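Local coordinates for putative uncharacterized protein PH0242 (PDB 3VU1) that is the C-terminal globular domain of AglB, an archaeal oligosaccharyltransferase, a beta-rich chain that binds a calcium ion, at residues T152-V157 / Q161-P166; V193-P198 / F218-S223; T210-K215 / S226-K231. One frame throughout, in Å; residues are numbered along the deposited sequence.

How the contacts relate
Contact 1 comes first and closes the short turn of a hairpin, 152-157 with 161-166. Contact 2 then starts on strand 192-196 of the same sheet and closes a longer loop to 218-223. Before it closes, contact 3 opens at 210-215, and it ends at 226-231, so contacts 2 and 3 cross. Contact 1 meets contact 2 through apolar packing, for example Pro166 CG to Val194 CG2 at 3.8 Å, the centres of the two contacts being about 17 Å apart. Contacts 2 and 3, centres about 10 Å apart, adjoin where the loop leaves helix 212-218. Together they run from the hairpin near one end of the sheet, across strand 192-196, to the helix pair near the calcium ion.

Contact 1: T152-V157 / Q161-P166; sequences TRRIAV and QLECSP
Val157 and Cys164 form an antiparallel hydrogen-bonded pair in the beta hairpin of strands 153-159 and 162-165, with CA atoms 4.8 Å apart. The evidence for the pairing is the bond from Val157 N to Cys164 O, 2.9 Å long and nearly straight at 170° at the hydrogen; the return bond from Cys164 N to Val157 O has a length that is doubtful at this resolution. The short strand segments meet at 140°, well off strict antiparallel.

Apolar packing lies beside this pair. Val157 and Cys164 put their side chains on one face of the sheet, where both touch Phe190 of a loop, and Cys164 is tied to Cys184 by a disulfide. Farther along, Ile155 CG2 meets Pro166 CG at 4.0 Å, the two side chains crossing at about a right angle, with Leu196 and Val194 of strand 192-196 behind them.

The charged pair, Arg154 and Glu163, meets beside Ala156, whose CB touches the glutamate carboxylate. Asn158 also holds that carboxylate, while Arg154 is hydrogen-bonded to Gln149 through NH1. The salt bridge runs from Arg154 NH2 to the syn lone pair of Glu163 OE1 at 3.2 Å, 18° out of the guanidinium plane.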
loop_
_atom_site.group_PDB
_atom_site.type_symbol
_atom_site.label_atom_id
_atom_site.label_comp_id
_atom_site.label_asym_id
_atom_site.label_seq_id
_atom_site.Cartn_x
_atom_site.Cartn_y
_atom_site.Cartn_z
ATOM N N THR A 152 -5.360 4.328 -39.885
ATOM C CA THR A 152 -5.491 4.119 -38.437
ATOM C C THR A 152 -4.433 3.175 -37.807
ATOM O O THR A 152 -3.751 2.430 -38.514
ATOM C CB THR A 152 -6.945 3.668 -38.091
ATOM O OG1 THR A 152 -7.249 3.983 -36.726
ATOM C CG2 THR A 152 -7.168 2.172 -38.364
ATOM N N ARG A 153 -4.313 3.246 -36.478
ATOM C CA ARG A 153 -3.436 2.396 -35.659
ATOM C C ARG A 153 -4.211 1.279 -34.954
ATOM O O ARG A 153 -5.361 1.447 -34.546
ATOM C CB ARG A 153 -2.780 3.235 -34.566
ATOM C CG ARG A 153 -1.847 4.321 -35.055
ATOM C CD ARG A 153 -0.404 3.900 -34.857
ATOM N NE ARG A 153 0.450 5.041 -34.553
ATOM C CZ ARG A 153 0.426 5.726 -33.407
ATOM N NH1 ARG A 153 -0.422 5.402 -32.436
ATOM N NH2 ARG A 153 1.251 6.753 -33.231
ATOM N N ARG A 154 -3.570 0.136 -34.785
ATOM C CA ARG A 154 -4.142 -0.917 -33.959
ATOM C C ARG A 154 -3.026 -1.742 -33.287
ATOM O O ARG A 154 -1.865 -1.743 -33.736
ATOM C CB ARG A 154 -5.135 -1.784 -34.758
ATOM C CG ARG A 154 -4.469 -2.884 -35.572
ATOM C CD ARG A 154 -5.438 -3.808 -36.306
ATOM N NE ARG A 154 -4.691 -4.956 -36.813
ATOM C CZ ARG A 154 -4.115 -5.016 -38.010
ATOM N NH1 ARG A 154 -4.225 -4.001 -38.863
ATOM N NH2 ARG A 154 -3.434 -6.101 -38.360
ATOM N N ILE A 155 -3.364 -2.422 -32.194
ATOM C CA ILE A 155 -2.380 -3.270 -31.562
ATOM C C ILE A 155 -2.649 -4.701 -31.974
ATOM O O ILE A 155 -3.772 -5.165 -31.903
ATOM C CB ILE A 155 -2.324 -3.073 -30.026
ATOM C CG1 ILE A 155 -1.983 -1.617 -29.675
ATOM C CG2 ILE A 155 -1.330 -4.032 -29.361
ATOM C CD1 ILE A 155 -0.632 -1.149 -30.163
ATOM N N ALA A 156 -1.614 -5.384 -32.441
ATOM C CA ALA A 156 -1.727 -6.798 -32.755
ATOM C C ALA A 156 -0.879 -7.635 -31.796
ATOM O O ALA A 156 0.324 -7.417 -31.658
ATOM C CB ALA A 156 -1.318 -7.060 -34.198
ATOM N N VAL A 157 -1.519 -8.594 -31.138
ATOM C CA VAL A 157 -0.820 -9.532 -30.283
ATOM C C VAL A 157 -0.870 -10.861 -30.996
ATOM O O VAL A 157 -1.948 -11.404 -31.219
ATOM C CB VAL A 157 -1.488 -9.647 -28.893
ATOM C CG1 VAL A 157 -0.757 -10.662 -28.017
ATOM C CG2 VAL A 157 -1.553 -8.286 -28.202
ATOM N N GLN A 161 0.247 -18.906 -34.214
ATOM C CA GLN A 161 -0.267 -18.556 -35.546
ATOM C C GLN A 161 -1.450 -17.573 -35.522
ATOM O O GLN A 161 -1.724 -16.919 -36.530
ATOM C CB GLN A 161 -0.598 -19.814 -36.368
ATOM C CG GLN A 161 0.448 -20.927 -36.282
ATOM C CD GLN A 161 0.209 -21.917 -35.131
ATOM O OE1 GLN A 161 0.752 -23.028 -35.140
ATOM N NE2 GLN A 161 -0.604 -21.523 -34.139
ATOM N N LEU A 162 -2.125 -17.453 -34.379
ATOM C CA LEU A 162 -3.294 -16.562 -34.252
ATOM C C LEU A 162 -2.916 -15.151 -33.835
ATOM O O LEU A 162 -1.993 -14.946 -33.056
ATOM C CB LEU A 162 -4.393 -17.159 -33.334
ATOM C CG LEU A 162 -4.103 -17.977 -32.043
ATOM C CD1 LEU A 162 -5.371 -18.145 -31.208
ATOM C CD2 LEU A 162 -3.437 -19.347 -32.261
ATOM N N GLU A 163 -3.598 -14.175 -34.411
ATOM C CA GLU A 163 -3.378 -12.778 -34.072
ATOM C C GLU A 163 -4.551 -12.274 -33.243
ATOM O O GLU A 163 -5.703 -12.632 -33.508
ATOM C CB GLU A 163 -3.241 -11.948 -35.334
ATOM C CG GLU A 163 -3.844 -10.553 -35.234
ATOM C CD GLU A 163 -3.283 -9.586 -36.256
ATOM O OE1 GLU A 163 -4.062 -8.723 -36.728
ATOM O OE2 GLU A 163 -2.068 -9.684 -36.578
ATOM N N CYS A 164 -4.268 -11.439 -32.243
ATOM C CA CYS A 164 -5.307 -11.050 -31.292
ATOM C C CYS A 164 -5.417 -9.545 -31.059
ATOM O O CYS A 164 -4.421 -8.815 -31.075
ATOM C CB CYS A 164 -5.151 -11.830 -29.982
ATOM S SG CYS A 164 -5.174 -13.646 -30.180
ATOM N N SER A 165 -6.650 -9.089 -30.864
ATOM C CA SER A 165 -6.931 -7.663 -30.720
ATOM C C SER A 165 -7.375 -7.295 -29.277
ATOM O O SER A 165 -8.501 -7.606 -28.880
ATOM C CB SER A 165 -7.979 -7.224 -31.760
ATOM O OG SER A 165 -8.141 -5.809 -31.751
ATOM N N PRO A 166 -6.495 -6.629 -28.497
ATOM C CA PRO A 166 -6.833 -6.372 -27.087
ATOM C C PRO A 166 -8.049 -5.468 -26.930
ATOM O O PRO A 166 -8.282 -4.620 -27.783
ATOM C CB PRO A 166 -5.572 -5.700 -26.517
ATOM C CG PRO A 166 -4.767 -5.284 -27.692
ATOM C CD PRO A 166 -5.139 -6.169 -28.842
#

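Contact 2: V193-P198 / F218-S223; sequences VVYLTP and FGIPTS
The loop after helix 212-218 packs on the Insert-domain sheet through a CH-pi contact of Ile220 on Tyr195, whose opposite ring face is covered by Val193 of its own strand, 192-196. Ile220 CG2 sits over the middle of the ring, 3.9 Å from its centroid and only 13° off the ring normal, which satisfies the geometry of a CH-pi contact. Val193 CG1 lies at a similar height on the other side but is displaced toward the rim. The methyl reaches the ring because Ile220 places CG2 anti to the backbone N, while CG1 points the other branch toward the end of the strand. There Ile220 CD1 meets Thr197 CG2 at 3.7 Å, the two side chains crossing at about a right angle. One isoleucine thus serves the last part of the strand and the residue just after it: CG2 on Tyr195, CD1 on Thr197.

The polar end of Tyr195 is held separately. Its hydroxyl is bonded to the backbone oxygen of Ala209, and it also accepts a hydrogen bond from Thr222 OG1 at 3.2 Å from Tyr195 OH. That donor approaches the ring obliquely. The loop backbone folds back at an inverse gamma turn centred on Pro221, in which Thr222 N makes a weak bond to Ile220 O at 2.9 Å; this bend brings the side chains on its two sides, Ile220 and Thr222, to the same tyrosine.

Around the contact, Tyr195 also packs on Val202 of the adjacent strand 200-205 and on Val214 of helix 212-218, which touches Ile220 as well. At the centre of the turn Pro221 lies against Phe233, and after it Ser223 touches Phe228, so the loop is wedged between the sheet and helix 228-235.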
loop_
_atom_site.group_PDB
_atom_site.type_symbol
_atom_site.label_atom_id
_atom_site.label_comp_id
_atom_site.label_asym_id
_atom_site.label_seq_id
_atom_site.Cartn_x
_atom_site.Cartn_y
_atom_site.Cartn_z
ATOM N N VAL A 193 -6.005 -6.559 -21.825
ATOM C CA VAL A 193 -5.654 -5.160 -21.990
ATOM C C VAL A 193 -4.141 -5.134 -22.234
ATOM O O VAL A 193 -3.432 -5.981 -21.674
ATOM C CB VAL A 193 -6.041 -4.350 -20.712
ATOM C CG1 VAL A 193 -5.384 -2.973 -20.693
ATOM C CG2 VAL A 193 -7.555 -4.219 -20.595
ATOM N N VAL A 194 -3.644 -4.207 -23.068
ATOM C CA VAL A 194 -2.197 -4.101 -23.264
ATOM C C VAL A 194 -1.705 -2.771 -22.802
ATOM O O VAL A 194 -2.358 -1.778 -23.027
ATOM C CB VAL A 194 -1.769 -4.326 -24.709
ATOM C CG1 VAL A 194 -0.298 -3.988 -24.886
ATOM C CG2 VAL A 194 -1.988 -5.771 -25.091
ATOM N N TYR A 195 -0.573 -2.762 -22.112
ATOM C CA TYR A 195 0.100 -1.511 -21.766
ATOM C C TYR A 195 1.483 -1.499 -22.389
ATOM O O TYR A 195 2.291 -2.412 -22.135
ATOM C CB TYR A 195 0.235 -1.337 -20.265
ATOM C CG TYR A 195 -1.073 -1.193 -19.532
ATOM C CD1 TYR A 195 -1.911 -0.096 -19.743
ATOM C CD2 TYR A 195 -1.479 -2.167 -18.605
ATOM C CE1 TYR A 195 -3.108 0.024 -19.050
ATOM C CE2 TYR A 195 -2.661 -2.048 -17.909
ATOM C CZ TYR A 195 -3.471 -0.956 -18.125
ATOM O OH TYR A 195 -4.646 -0.868 -17.410
ATOM N N LEU A 196 1.742 -0.483 -23.216
ATOM C CA LEU A 196 3.034 -0.347 -23.888
ATOM C C LEU A 196 3.851 0.731 -23.219
ATOM O O LEU A 196 3.419 1.878 -23.148
ATOM C CB LEU A 196 2.847 -0.041 -25.379
ATOM C CG LEU A 196 2.171 -1.155 -26.189
ATOM C CD1 LEU A 196 2.161 -0.840 -27.670
ATOM C CD2 LEU A 196 2.782 -2.533 -25.951
ATOM N N THR A 197 5.013 0.357 -22.705
ATOM C CA THR A 197 5.939 1.334 -22.121
ATOM C C THR A 197 7.235 1.306 -22.944
ATOM O O THR A 197 7.402 0.431 -23.803
ATOM C CB THR A 197 6.243 1.079 -20.617
ATOM O OG1 THR A 197 7.160 -0.008 -20.474
ATOM C CG2 THR A 197 4.973 0.765 -19.828
ATOM N N PRO A 198 8.164 2.251 -22.688
ATOM C CA PRO A 198 9.340 2.251 -23.543
ATOM C C PRO A 198 10.069 0.916 -23.542
ATOM O O PRO A 198 10.691 0.578 -24.548
ATOM C CB PRO A 198 10.200 3.355 -22.924
ATOM C CG PRO A 198 9.180 4.319 -22.405
ATOM C CD PRO A 198 8.182 3.399 -21.761
ATOM N N PHE A 218 5.053 -1.261 -12.513
ATOM C CA PHE A 218 5.414 -0.849 -13.842
ATOM C C PHE A 218 5.185 0.623 -14.086
ATOM O O PHE A 218 5.182 1.034 -15.218
ATOM C CB PHE A 218 4.633 -1.683 -14.850
ATOM C CG PHE A 218 4.715 -3.164 -14.587
ATOM C CD1 PHE A 218 3.571 -3.897 -14.290
ATOM C CD2 PHE A 218 5.953 -3.829 -14.602
ATOM C CE1 PHE A 218 3.652 -5.270 -14.021
ATOM C CE2 PHE A 218 6.038 -5.201 -14.339
ATOM C CZ PHE A 218 4.886 -5.921 -14.037
ATOM N N GLY A 219 5.018 1.422 -13.034
ATOM C CA GLY A 219 4.561 2.810 -13.181
ATOM C C GLY A 219 3.519 3.019 -14.282
ATOM O O GLY A 219 3.760 3.779 -15.220
ATOM N N ILE A 220 2.386 2.316 -14.203
ATOM C CA ILE A 220 1.240 2.574 -15.079
ATOM C C ILE A 220 0.223 3.418 -14.299
ATOM O O ILE A 220 -0.406 2.941 -13.358
ATOM C CB ILE A 220 0.528 1.274 -15.530
ATOM C CG1 ILE A 220 1.487 0.259 -16.141
ATOM C CG2 ILE A 220 -0.620 1.566 -16.485
ATOM C CD1 ILE A 220 2.393 0.781 -17.223
ATOM N N PRO A 221 0.036 4.680 -14.685
ATOM C CA PRO A 221 -0.892 5.452 -13.862
ATOM C C PRO A 221 -2.362 5.277 -14.276
ATOM O O PRO A 221 -3.056 6.250 -14.471
ATOM C CB PRO A 221 -0.426 6.898 -14.091
ATOM C CG PRO A 221 0.163 6.886 -15.465
ATOM C CD PRO A 221 0.600 5.478 -15.788
ATOM N N THR A 222 -2.848 4.060 -14.423
ATOM C CA THR A 222 -4.257 3.917 -14.737
ATOM C C THR A 222 -5.044 3.317 -13.598
ATOM O O THR A 222 -4.544 2.491 -12.818
ATOM C CB THR A 222 -4.521 3.015 -15.943
ATOM O OG1 THR A 222 -3.805 1.773 -15.773
ATOM C CG2 THR A 222 -4.163 3.741 -17.247
ATOM N N SER A 223 -6.305 3.722 -13.571
ATOM C CA SER A 223 -7.289 3.261 -12.639
ATOM C C SER A 223 -8.637 3.361 -13.347
ATOM O O SER A 223 -8.854 4.249 -14.149
ATOM C CB SER A 223 -7.252 4.153 -11.412
ATOM O OG SER A 223 -8.134 3.704 -10.431
#

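Contact 3: T210-K215 / S226-K231; sequences TSNFVK and SEFAEK
Lys215 and Ala229 mark the nearest backbone approach, with CA atoms 7.5 Å apart, so helices 212-218 and 228-235 meet here through side chains, and no hydrogen bond crosses between the segments. Phe228 supplies most of the second segment's surface. Its CG is anti to the backbone N (chi1 -167°), which swings the ring out toward the first helix, and it is the rim of the ring that makes the contact. Asn212 OD1 lies in the ring plane, 3.4 Å from Phe228 CE2, with amide and ring only 22° from coplanar. Lys215 NZ also comes in at this edge, 4.0 Å from Phe228 CD2; with the ammonium beside the ring and not above it, the position is not that of a cation-pi pair. The aliphatic part of the lysine does the rest, its CE standing 4.3 Å from Ala229 CB.

The two short helices follow each other in the chain, joined by the 219-227 loop, and pack together beside the sheet; Ser211 and Glu227 occupy their N-cap positions. At the start of the first helix the lysine chain, extended and then bent at chi4 (72°), turns its ammonium back to Thr210 O, 2.7 Å from Lys215 NZ, and to Asn212 OD1, 3.0 Å from the same nitrogen. A salt bridge to Asp71 adds a third partner for this buried charge, which should favour its protonated form. Asn212 is fixed in turn through ND2 by the backbone oxygen of Phe67. Phe228 also touches Glu76, a ligand of the calcium ion, and its side chain lies about 6 Å from that ion.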
loop_
_atom_site.group_PDB
_atom_site.type_symbol
_atom_site.label_atom_id
_atom_site.label_comp_id
_atom_site.label_asym_id
_atom_site.label_seq_id
_atom_site.Cartn_x
_atom_site.Cartn_y
_atom_site.Cartn_z
ATOM N N THR A 210 -6.302 -2.883 -14.025
ATOM C CA THR A 210 -5.996 -1.668 -13.265
ATOM C C THR A 210 -5.596 -1.932 -11.812
ATOM O O THR A 210 -5.682 -1.043 -10.968
ATOM C CB THR A 210 -7.155 -0.655 -13.318
ATOM O OG1 THR A 210 -8.360 -1.249 -12.796
ATOM C CG2 THR A 210 -7.384 -0.179 -14.769
ATOM N N SER A 211 -5.152 -3.152 -11.530
ATOM C CA SER A 211 -4.735 -3.556 -10.186
ATOM C C SER A 211 -3.607 -2.665 -9.700
ATOM O O SER A 211 -2.793 -2.193 -10.504
ATOM C CB SER A 211 -4.244 -5.014 -10.216
ATOM O OG SER A 211 -3.136 -5.159 -11.113
ATOM N N ASN A 212 -3.528 -2.472 -8.389
ATOM C CA ASN A 212 -2.435 -1.740 -7.782
ATOM C C ASN A 212 -1.033 -2.293 -8.081
ATOM O O ASN A 212 -0.073 -1.528 -8.166
ATOM C CB ASN A 212 -2.656 -1.663 -6.287
ATOM C CG ASN A 212 -3.827 -0.766 -5.912
ATOM O OD1 ASN A 212 -4.166 0.167 -6.629
ATOM N ND2 ASN A 212 -4.469 -1.068 -4.793
ATOM N N PHE A 213 -0.890 -3.613 -8.216
ATOM C CA PHE A 213 0.410 -4.168 -8.555
ATOM C C PHE A 213 0.912 -3.654 -9.915
ATOM O O PHE A 213 2.065 -3.258 -10.047
ATOM C CB PHE A 213 0.360 -5.683 -8.587
ATOM C CG PHE A 213 1.624 -6.320 -9.105
ATOM C CD1 PHE A 213 1.643 -6.962 -10.339
ATOM C CD2 PHE A 213 2.783 -6.289 -8.368
ATOM C CE1 PHE A 213 2.798 -7.565 -10.832
ATOM C CE2 PHE A 213 3.953 -6.894 -8.845
ATOM C CZ PHE A 213 3.966 -7.528 -10.073
ATOM N N VAL A 214 0.038 -3.689 -10.918
ATOM C CA VAL A 214 0.349 -3.182 -12.238
ATOM C C VAL A 214 0.806 -1.721 -12.150
ATOM O O VAL A 214 1.794 -1.359 -12.779
ATOM C CB VAL A 214 -0.868 -3.328 -13.173
ATOM C CG1 VAL A 214 -0.709 -2.447 -14.389
ATOM C CG2 VAL A 214 -1.047 -4.775 -13.612
ATOM N N LYS A 215 0.116 -0.898 -11.349
ATOM C CA LYS A 215 0.486 0.502 -11.177
ATOM C C LYS A 215 1.865 0.645 -10.562
ATOM O O LYS A 215 2.685 1.395 -11.070
ATOM C CB LYS A 215 -0.497 1.266 -10.277
ATOM C CG LYS A 215 -1.953 1.373 -10.709
ATOM C CD LYS A 215 -2.684 2.270 -9.693
ATOM C CE LYS A 215 -4.198 2.247 -9.851
ATOM N NZ LYS A 215 -4.869 0.981 -9.411
ATOM N N SER A 226 -11.561 7.650 -10.785
ATOM C CA SER A 226 -11.051 8.967 -11.071
ATOM C C SER A 226 -10.176 9.478 -9.931
ATOM O O SER A 226 -10.584 9.449 -8.774
ATOM C CB SER A 226 -12.220 9.905 -11.319
ATOM O OG SER A 226 -11.805 11.227 -11.084
ATOM N N GLU A 227 -8.966 9.934 -10.262
ATOM C CA GLU A 227 -8.013 10.436 -9.258
ATOM C C GLU A 227 -7.226 9.327 -8.515
ATOM O O GLU A 227 -6.228 9.615 -7.850
ATOM C CB GLU A 227 -8.738 11.333 -8.237
ATOM C CG GLU A 227 -9.348 12.605 -8.806
ATOM C CD GLU A 227 -8.400 13.769 -8.696
ATOM O OE1 GLU A 227 -8.344 14.367 -7.599
ATOM O OE2 GLU A 227 -7.699 14.086 -9.689
ATOM N N PHE A 228 -7.673 8.073 -8.618
ATOM C CA PHE A 228 -7.127 7.003 -7.790
ATOM C C PHE A 228 -5.618 6.697 -7.963
ATOM O O PHE A 228 -4.899 6.490 -6.968
ATOM C CB PHE A 228 -7.954 5.706 -7.882
ATOM C CG PHE A 228 -7.587 4.714 -6.804
ATOM C CD1 PHE A 228 -8.001 4.918 -5.475
ATOM C CD2 PHE A 228 -6.745 3.633 -7.084
ATOM C CE1 PHE A 228 -7.627 4.043 -4.472
ATOM C CE2 PHE A 228 -6.375 2.746 -6.077
ATOM C CZ PHE A 228 -6.819 2.951 -4.776
ATOM N N ALA A 229 -5.142 6.649 -9.203
ATOM C CA ALA A 229 -3.720 6.465 -9.431
ATOM C C ALA A 229 -2.915 7.600 -8.790
ATOM O O ALA A 229 -1.910 7.358 -8.110
ATOM C CB ALA A 229 -3.418 6.350 -10.908
ATOM N N GLU A 230 -3.374 8.834 -8.975
ATOM C CA GLU A 230 -2.652 9.995 -8.457
ATOM C C GLU A 230 -2.579 9.973 -6.927
ATOM O O GLU A 230 -1.549 10.342 -6.344
ATOM C CB GLU A 230 -3.290 11.290 -8.965
ATOM C CG GLU A 230 -2.300 12.235 -9.633
ATOM C CD GLU A 230 -2.727 13.705 -9.577
ATOM O OE1 GLU A 230 -1.830 14.576 -9.375
ATOM O OE2 GLU A 230 -3.952 13.993 -9.718
ATOM N N LYS A 231 -3.664 9.537 -6.278
ATOM C CA LYS A 231 -3.702 9.464 -4.821
ATOM C C LYS A 231 -2.797 8.362 -4.339
ATOM O O LYS A 231 -1.945 8.596 -3.475
ATOM C CB LYS A 231 -5.103 9.224 -4.301
ATOM C CG LYS A 231 -6.073 10.368 -4.471
ATOM C CD LYS A 231 -7.441 9.767 -4.694
ATOM C CE LYS A 231 -8.302 9.812 -3.452
ATOM N NZ LYS A 231 -9.125 11.055 -3.439
#